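Local structure of ORF131 protein (Ralstonia metallidurans, 2WTO) at residues A[71-76]-A[118-123]. The protein probably contributes to bacterial heavy-metal resistance, perhaps by binding metal ions. Numbering follows the deposited sequence.
With MG (magnesium ion), chain I.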
# COMPACT_ATOMS: atom_id res chain seq x y z
N ARG A 71 -9.52 4.46 -0.63
CA ARG A 71 -9.75 4.79 0.78
C ARG A 71 -8.49 4.75 1.62
O ARG A 71 -8.35 5.57 2.51
CB ARG A 71 -10.87 3.94 1.39
CG ARG A 71 -12.28 4.43 0.99
CD ARG A 71 -12.53 5.87 1.46
NE ARG A 71 -13.85 6.38 1.07
CZ ARG A 71 -14.10 7.11 -0.02
NH1 ARG A 71 -13.11 7.43 -0.85
NH2 ARG A 71 -15.34 7.52 -0.29
N TYR A 72 -7.58 3.80 1.37
CA TYR A 72 -6.31 3.84 2.10
C TYR A 72 -5.17 3.19 1.36
O TYR A 72 -5.38 2.44 0.40
CB TYR A 72 -6.42 3.25 3.51
CG TYR A 72 -6.51 1.74 3.59
CD1 TYR A 72 -5.37 0.94 3.66
CD2 TYR A 72 -7.75 1.11 3.65
CE1 TYR A 72 -5.47 -0.47 3.75
CE2 TYR A 72 -7.86 -0.27 3.75
CZ TYR A 72 -6.72 -1.06 3.81
OH TYR A 72 -6.88 -2.42 3.91
N VAL A 73 -3.96 3.51 1.82
CA VAL A 73 -2.74 2.84 1.38
C VAL A 73 -1.86 2.62 2.61
O VAL A 73 -2.06 3.30 3.61
CB VAL A 73 -1.96 3.66 0.29
CG1 VAL A 73 -2.86 3.94 -0.90
CG2 VAL A 73 -1.44 4.95 0.86
N ASN A 74 -0.93 1.68 2.55
CA ASN A 74 -0.01 1.42 3.66
C ASN A 74 1.37 1.89 3.23
O ASN A 74 1.85 1.50 2.17
CB ASN A 74 0.09 -0.08 3.95
CG ASN A 74 -1.18 -0.66 4.54
OD1 ASN A 74 -2.03 0.07 5.03
ND2 ASN A 74 -1.29 -1.99 4.52
N VAL A 75 2.00 2.72 4.06
CA VAL A 75 3.40 3.09 3.83
C VAL A 75 4.23 2.80 5.09
O VAL A 75 3.68 2.65 6.19
CB VAL A 75 3.52 4.57 3.42
CG1 VAL A 75 2.67 4.86 2.17
CG2 VAL A 75 3.14 5.50 4.62
N ASP A 76 5.55 2.67 4.92
CA ASP A 76 6.44 2.48 6.05
C ASP A 76 6.95 3.83 6.58
O ASP A 76 7.08 4.78 5.82
CB ASP A 76 7.64 1.63 5.64
CG ASP A 76 7.32 0.14 5.65
OD1 ASP A 76 6.52 -0.28 6.51
OD2 ASP A 76 7.86 -0.61 4.81
N VAL A 118 -8.26 10.10 0.93
CA VAL A 118 -7.39 8.93 0.92
C VAL A 118 -6.54 8.89 2.18
O VAL A 118 -5.70 9.77 2.39
CB VAL A 118 -6.44 8.93 -0.29
CG1 VAL A 118 -5.52 7.69 -0.26
CG2 VAL A 118 -7.25 8.99 -1.59
N ARG A 119 -6.76 7.91 3.02
CA ARG A 119 -6.01 7.87 4.27
C ARG A 119 -4.73 7.05 4.13
O ARG A 119 -4.75 5.94 3.58
CB ARG A 119 -6.89 7.43 5.44
CG ARG A 119 -7.97 8.52 5.72
CD ARG A 119 -8.53 8.53 7.14
NE ARG A 119 -7.52 8.78 8.13
CZ ARG A 119 -7.19 9.98 8.60
NH1 ARG A 119 -7.82 11.08 8.18
NH2 ARG A 119 -6.24 10.07 9.50
N VAL A 120 -3.61 7.62 4.58
CA VAL A 120 -2.33 6.92 4.56
C VAL A 120 -2.03 6.28 5.91
O VAL A 120 -1.89 6.97 6.91
CB VAL A 120 -1.16 7.87 4.19
CG1 VAL A 120 0.17 7.09 4.10
CG2 VAL A 120 -1.46 8.58 2.87
N TYR A 121 -1.92 4.96 5.93
CA TYR A 121 -1.59 4.24 7.14
C TYR A 121 -0.07 4.13 7.22
O TYR A 121 0.54 3.50 6.36
CB TYR A 121 -2.21 2.85 7.08
CG TYR A 121 -2.28 2.17 8.40
CD1 TYR A 121 -3.48 2.10 9.11
CD2 TYR A 121 -1.13 1.57 8.93
CE1 TYR A 121 -3.52 1.44 10.35
CE2 TYR A 121 -1.17 0.90 10.16
CZ TYR A 121 -2.35 0.85 10.86
OH TYR A 121 -2.36 0.19 12.06
N ILE A 122 0.54 4.73 8.24
CA ILE A 122 2.00 4.68 8.37
C ILE A 122 2.41 3.70 9.47
O ILE A 122 2.02 3.86 10.63
CB ILE A 122 2.57 6.07 8.72
CG1 ILE A 122 2.04 7.12 7.74
CG2 ILE A 122 4.12 6.00 8.80
CD1 ILE A 122 2.00 8.58 8.29
N ASP A 123 3.20 2.69 9.08
CA ASP A 123 3.65 1.68 10.00
C ASP A 123 4.69 2.30 10.94
O ASP A 123 5.45 3.19 10.54
CB ASP A 123 4.27 0.51 9.21
CG ASP A 123 4.65 -0.67 10.10
OD1 ASP A 123 3.89 -1.02 11.03
OD2 ASP A 123 5.72 -1.26 9.85
MG MG I . 6.72 -2.73 10.69
O HOH W 1 7.86 -1.80 8.35
O HOH W 2 5.77 -2.46 7.51
O HOH W 3 5.33 -3.03 12.07
O HOH W 4 7.66 -1.65 12.17
O HOH W 5 8.65 -2.69 9.93
O HOH W 6 7.35 -4.61 11.50
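Val75 is gripped through both backbone polar atoms by the 119-123 strand: its N donates to Tyr121 O at 2.8 Å, and its O accepts Asp123 N at 2.9 Å. Tyr121 N to Val73 O, Val73 N to Arg119 O and Arg119 N to Arg71 O continue this parallel ladder. At the C-terminal end of both strands Asp123 OD2 binds the magnesium ion at 2.0 Å. With chi1 at -174° the carboxylate of Asp123 swings out beside that of Asp76 and up to the ion; two waters bridge Asp76 OD1 and Asp123 OD2, while a metal-bound water donates to Asp123 OD1. Asp123 OD1 of the second subunit also binds the ion.

On the face of Tyr72, Asn74 and Tyr121, Asn74 OD1 lies 3.5 Å from Tyr121 CB, the amide plane 62° from the ring, while ND2 bonds to Asn74 O of the second subunit and Tyr121 OH to Asp100. On the face of Val73, Val75, Val120 and Ile122, Val75 CG2 packs tightly on Val120 CG1 (3.4 Å) and touches Ile122 CG1 at 3.7 Å. Val75, Val120 and Ile122 rest on Phe94 of the other sheet, and 119-123 runs between 72-76 and 101-104, consistent with a cupredoxin-like beta sandwich bearing an intersubunit magnesium site.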